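Local coordinates for protein D-ribulose-5-phosphate 3-epimerase, putative (Plasmodium falciparum, PDB 1TQX) that probably catalyses the interconversion of D-ribulose 5-phosphate and D-xylulose 5-phosphate with the help of a divalent metal ion, at residues 91-95 and 96-100; 217-220 and 221-224. All coordinates share one frame; numbering follows the deposited sequence.

Interaction 1: 91-95 and 96-100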
loop_
_atom_site.group_PDB
_atom_site.type_symbol
_atom_site.label_atom_id
_atom_site.label_comp_id
_atom_site.label_asym_id
_atom_site.label_seq_id
_atom_site.Cartn_x
_atom_site.Cartn_y
_atom_site.Cartn_z
ATOM N N PHE A 91 -3.505 -7.863 1.635
ATOM C CA PHE A 91 -3.223 -9.090 0.897
ATOM C C PHE A 91 -3.786 -8.978 -0.513
ATOM O O PHE A 91 -4.589 -8.085 -0.795
ATOM C CB PHE A 91 -3.814 -10.313 1.627
ATOM C CG PHE A 91 -5.315 -10.317 1.715
ATOM C CD1 PHE A 91 -6.086 -10.877 0.697
ATOM C CD2 PHE A 91 -5.960 -9.786 2.829
ATOM C CE1 PHE A 91 -7.482 -10.909 0.789
ATOM C CE2 PHE A 91 -7.357 -9.815 2.927
ATOM C CZ PHE A 91 -8.114 -10.377 1.904
ATOM N N HIS A 92 -3.351 -9.869 -1.401
ATOM C CA HIS A 92 -3.819 -9.841 -2.779
ATOM C C HIS A 92 -5.046 -10.692 -3.052
ATOM O O HIS A 92 -5.133 -11.839 -2.625
ATOM C CB HIS A 92 -2.686 -10.245 -3.730
ATOM C CG HIS A 92 -1.852 -9.088 -4.187
ATOM N ND1 HIS A 92 -2.181 -8.328 -5.291
ATOM C CD2 HIS A 92 -0.768 -8.497 -3.632
ATOM C CE1 HIS A 92 -1.340 -7.315 -5.391
ATOM N NE2 HIS A 92 -0.474 -7.392 -4.395
ATOM N N PHE A 93 -5.995 -10.097 -3.768
ATOM C CA PHE A 93 -7.233 -10.762 -4.161
ATOM C C PHE A 93 -6.829 -12.029 -4.914
ATOM O O PHE A 93 -7.433 -13.089 -4.740
ATOM C CB PHE A 93 -8.032 -9.805 -5.066
ATOM C CG PHE A 93 -9.371 -10.333 -5.534
ATOM C CD1 PHE A 93 -10.350 -10.731 -4.628
ATOM C CD2 PHE A 93 -9.678 -10.348 -6.894
ATOM C CE1 PHE A 93 -11.618 -11.129 -5.071
ATOM C CE2 PHE A 93 -10.942 -10.744 -7.343
ATOM C CZ PHE A 93 -11.910 -11.132 -6.427
ATOM N N GLU A 94 -5.783 -11.914 -5.732
ATOM C CA GLU A 94 -5.302 -13.040 -6.527
ATOM C C GLU A 94 -4.648 -14.146 -5.707
ATOM O O GLU A 94 -4.640 -15.305 -6.121
ATOM C CB GLU A 94 -4.312 -12.562 -7.600
ATOM C CG GLU A 94 -4.861 -11.479 -8.529
ATOM C CD GLU A 94 -4.697 -10.085 -7.956
ATOM O OE1 GLU A 94 -4.211 -9.970 -6.814
ATOM O OE2 GLU A 94 -5.048 -9.103 -8.645
ATOM N N ALA A 95 -4.092 -13.794 -4.551
ATOM C CA ALA A 95 -3.438 -14.787 -3.705
ATOM C C ALA A 95 -4.452 -15.801 -3.170
ATOM O O ALA A 95 -4.091 -16.930 -2.833
ATOM C CB ALA A 95 -2.718 -14.097 -2.545
ATOM N N LEU A 96 -5.712 -15.387 -3.085
ATOM C CA LEU A 96 -6.782 -16.259 -2.612
ATOM C C LEU A 96 -7.664 -16.708 -3.773
ATOM O O LEU A 96 -8.868 -16.914 -3.611
ATOM C CB LEU A 96 -7.635 -15.544 -1.556
ATOM C CG LEU A 96 -7.125 -15.636 -0.116
ATOM C CD1 LEU A 96 -5.692 -15.149 -0.055
ATOM C CD2 LEU A 96 -8.015 -14.814 0.816
ATOM N N ASN A 97 -7.053 -16.842 -4.947
ATOM C CA ASN A 97 -7.756 -17.291 -6.143
ATOM C C ASN A 97 -9.016 -16.500 -6.489
ATOM O O ASN A 97 -9.978 -17.045 -7.036
ATOM C CB ASN A 97 -8.087 -18.780 -6.004
ATOM C CG ASN A 97 -6.841 -19.646 -5.946
ATOM O OD1 ASN A 97 -6.894 -20.809 -5.542
ATOM N ND2 ASN A 97 -5.714 -19.084 -6.360
ATOM N N GLU A 98 -9.005 -15.212 -6.165
ATOM C CA GLU A 98 -10.122 -14.332 -6.470
ATOM C C GLU A 98 -11.499 -14.790 -5.990
ATOM O O GLU A 98 -12.511 -14.479 -6.618
ATOM C CB GLU A 98 -10.172 -14.071 -7.981
ATOM C CG GLU A 98 -8.959 -13.309 -8.501
ATOM C CD GLU A 98 -9.052 -12.973 -9.976
ATOM O OE1 GLU A 98 -10.177 -12.765 -10.472
ATOM O OE2 GLU A 98 -7.995 -12.896 -10.634
ATOM N N ASP A 99 -11.567 -15.528 -4.891
ATOM C CA ASP A 99 -12.887 -15.922 -4.436
ATOM C C ASP A 99 -13.276 -15.137 -3.186
ATOM O O ASP A 99 -12.583 -15.141 -2.165
ATOM C CB ASP A 99 -12.979 -17.439 -4.238
ATOM C CG ASP A 99 -12.510 -17.884 -2.896
ATOM O OD1 ASP A 99 -11.321 -17.658 -2.587
ATOM O OD2 ASP A 99 -13.335 -18.462 -2.154
ATOM N N THR A 100 -14.387 -14.427 -3.323
ATOM C CA THR A 100 -14.949 -13.565 -2.290
ATOM C C THR A 100 -15.053 -14.135 -0.880
ATOM O O THR A 100 -14.676 -13.472 0.090
ATOM C CB THR A 100 -16.346 -13.075 -2.723
ATOM O OG1 THR A 100 -16.227 -12.336 -3.943
ATOM C CG2 THR A 100 -16.960 -12.181 -1.652
HETATM O O HOH W 1 -4.743 -17.188 -8.376
#

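Interaction 2: 217-220 and 221-224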
loop_
_atom_site.group_PDB
_atom_site.type_symbol
_atom_site.label_atom_id
_atom_site.label_comp_id
_atom_site.label_asym_id
_atom_site.label_seq_id
_atom_site.Cartn_x
_atom_site.Cartn_y
_atom_site.Cartn_z
ATOM N N MET A 217 3.162 16.355 -2.888
ATOM C CA MET A 217 2.227 15.263 -3.128
ATOM C C MET A 217 1.004 15.363 -2.216
ATOM O O MET A 217 -0.130 15.222 -2.667
ATOM C CB MET A 217 2.902 13.902 -2.887
ATOM C CG MET A 217 3.986 13.502 -3.890
ATOM S SD MET A 217 4.740 11.905 -3.421
ATOM C CE MET A 217 5.449 11.362 -4.981
ATOM N N ARG A 218 1.233 15.605 -0.931
ATOM C CA ARG A 218 0.122 15.675 0.010
ATOM C C ARG A 218 -0.843 16.803 -0.323
ATOM O O ARG A 218 -2.057 16.602 -0.332
ATOM C CB ARG A 218 0.640 15.829 1.445
ATOM C CG ARG A 218 -0.439 15.724 2.526
ATOM C CD ARG A 218 0.211 15.587 3.901
ATOM N NE ARG A 218 1.318 16.528 4.010
ATOM C CZ ARG A 218 2.549 16.210 4.391
ATOM N NH1 ARG A 218 2.858 14.960 4.718
ATOM N NH2 ARG A 218 3.483 17.149 4.420
ATOM N N VAL A 219 -0.310 17.988 -0.600
ATOM C CA VAL A 219 -1.168 19.121 -0.930
ATOM C C VAL A 219 -2.026 18.815 -2.152
ATOM O O VAL A 219 -3.213 19.123 -2.170
ATOM C CB VAL A 219 -0.342 20.402 -1.195
ATOM C CG1 VAL A 219 -1.266 21.550 -1.614
ATOM C CG2 VAL A 219 0.425 20.791 0.059
ATOM N N SER A 220 -1.430 18.191 -3.165
ATOM C CA SER A 220 -2.161 17.856 -4.380
ATOM C C SER A 220 -3.307 16.888 -4.107
ATOM O O SER A 220 -4.342 16.946 -4.773
ATOM C CB SER A 220 -1.220 17.261 -5.431
ATOM O OG SER A 220 -0.782 15.966 -5.058
ATOM N N VAL A 221 -3.129 15.989 -3.142
ATOM C CA VAL A 221 -4.192 15.049 -2.810
ATOM C C VAL A 221 -5.272 15.795 -2.019
ATOM O O VAL A 221 -6.464 15.659 -2.298
ATOM C CB VAL A 221 -3.670 13.852 -1.960
ATOM C CG1 VAL A 221 -4.842 13.014 -1.469
ATOM C CG2 VAL A 221 -2.738 12.975 -2.796
ATOM N N GLN A 222 -4.846 16.595 -1.046
ATOM C CA GLN A 222 -5.776 17.355 -0.215
ATOM C C GLN A 222 -6.704 18.252 -1.036
ATOM O O GLN A 222 -7.866 18.439 -0.670
ATOM C CB GLN A 222 -5.005 18.193 0.811
ATOM C CG GLN A 222 -4.177 17.348 1.768
ATOM C CD GLN A 222 -3.314 18.169 2.707
ATOM O OE1 GLN A 222 -2.558 19.042 2.272
ATOM N NE2 GLN A 222 -3.408 17.879 4.004
ATOM N N LYS A 223 -6.200 18.794 -2.144
ATOM C CA LYS A 223 -7.010 19.657 -3.001
ATOM C C LYS A 223 -8.281 18.945 -3.452
ATOM O O LYS A 223 -9.332 19.569 -3.584
ATOM C CB LYS A 223 -6.214 20.101 -4.234
ATOM C CG LYS A 223 -4.989 20.946 -3.920
ATOM C CD LYS A 223 -4.326 21.460 -5.193
ATOM C CE LYS A 223 -3.060 22.252 -4.881
ATOM N NZ LYS A 223 -3.312 23.402 -3.963
ATOM N N TYR A 224 -8.182 17.639 -3.696
ATOM C CA TYR A 224 -9.332 16.854 -4.132
ATOM C C TYR A 224 -10.113 16.251 -2.962
ATOM O O TYR A 224 -11.289 15.888 -3.176
ATOM C CB TYR A 224 -8.888 15.742 -5.083
ATOM C CG TYR A 224 -8.383 16.236 -6.415
ATOM C CD1 TYR A 224 -7.020 16.373 -6.665
ATOM C CD2 TYR A 224 -9.272 16.577 -7.428
ATOM C CE1 TYR A 224 -6.556 16.835 -7.898
ATOM C CE2 TYR A 224 -8.821 17.042 -8.660
ATOM C CZ TYR A 224 -7.466 17.169 -8.890
ATOM O OH TYR A 224 -7.033 17.625 -10.113
#

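Interaction 1: 91-95 and 96-100
The carbonyl oxygen of Phe-93 takes two backbone N-H groups from the turn that follows it. Glu-98 N lies 3.0 Å from Phe-93 O, and Leu-96 N adds a weak second bond. Asn-97 N bonds to Glu-94 O at 3.1 Å, from above the carbonyl plane. A water donates to Glu-94 O and accepts from Asn-97 ND2, tying the Asn-97 amide back to the same oxygen.

The contact lies at the C-terminal end of strand 88-92 of the TIM barrel, in the loop to helix 100-111, where Asp-99 is the N-cap. Leu-96 to Asp-99 form a type I' beta turn, with Asn-97 and Glu-98 both at positive phi. The turn lays Glu-98 across one ring face: Glu-98 CA sits 3.7 Å from the centroid of the Phe-93 ring, 11° off the normal, a CH-pi contact. Glu-98 CG packs 3.4 Å from Phe-93 CE2. With chi1 at -178°, Phe-93 swings CG directly away from the backbone N and puts the ring under Glu-98. On the same helix-facing side as Phe-93, Leu-96 CD2 meets Phe-91 CE1 at 3.9 Å.

Within 91-95, His-92 ND1 donates to Glu-94 OE1 at 3.0 Å. OE1 lies near the ring plane, and ND1 meets its syn side from somewhat out of the carboxylate plane. Glu-94 OE2 is held by Thr-125 OG1 and Lys-122 N. His-92 NE2 bonds to His-70, a zinc ligand. Bonds at both ring nitrogens should fix the rotation of His-92. This is consistent with His-92 as a second-shell residue that positions His-70, with Glu-94 behind it.

Interaction 2: 217-220 and 221-224
The last turns of helix 210-223, the C-terminal helix of the TIM barrel, hold this contact. Main-chain bonds one turn apart carry it. Gln-222 N donates to Arg-218 O at 2.9 Å and nearly straight (170°). Lys-223 N bonds to Val-219 O.

Met-217 O is gripped twice. Met-217 O takes Val-221 N at 3.1 Å and the hydroxyl Ser-220 OG at 2.6 Å. Ser-220 OG stands between its own backbone N and carbonyl carbon (chi1 70°), turned back toward the preceding turn. The hydroxyl of this buried serine is therefore satisfied inside the helix.

Side chains one turn apart also touch. Arg-218 and Gln-222 run side by side and point the same way, with Arg-218 CG 3.8 Å from Gln-222 CD. Lys-223 bends at its last torsion, which brings Lys-223 NZ within 3.6 Å of Val-219 CG1. The edge of the Tyr-224 ring approaches Ser-220 O, Tyr-224 CD1 being 3.3 Å away. That carbonyl is buried and has no hydrogen-bond partner in the model.

The Arg-218 guanidinium forms salt bridges with Asp-215 and Glu-33. On the inner face, Met-217 touches Ile-8 of strand 7-10 and Ala-200 of strand 197-200, while Val-221 packs on Ile-198. Ser-220 and Tyr-224 rest against helix 184-193.

The chain enters the barrel through strand 7-10, and its fourth strand, 88-92, runs into interaction 1. There the chain turns from that strand into helix 100-111, near the metal site. Four more strands and their helices follow before interaction 2 at the end of helix 210-223. The two contacts lie in series and neither nest nor cross. Each is local, within one unbroken run of residues. The centres of interaction 1 and interaction 2 are about 31 Å apart, on opposite sides of the chain's centre. Interaction 1 belongs to a strand-to-helix connection. Interaction 2 belongs to the final helix, which packs against the first and last strands and so brings the two chain ends together.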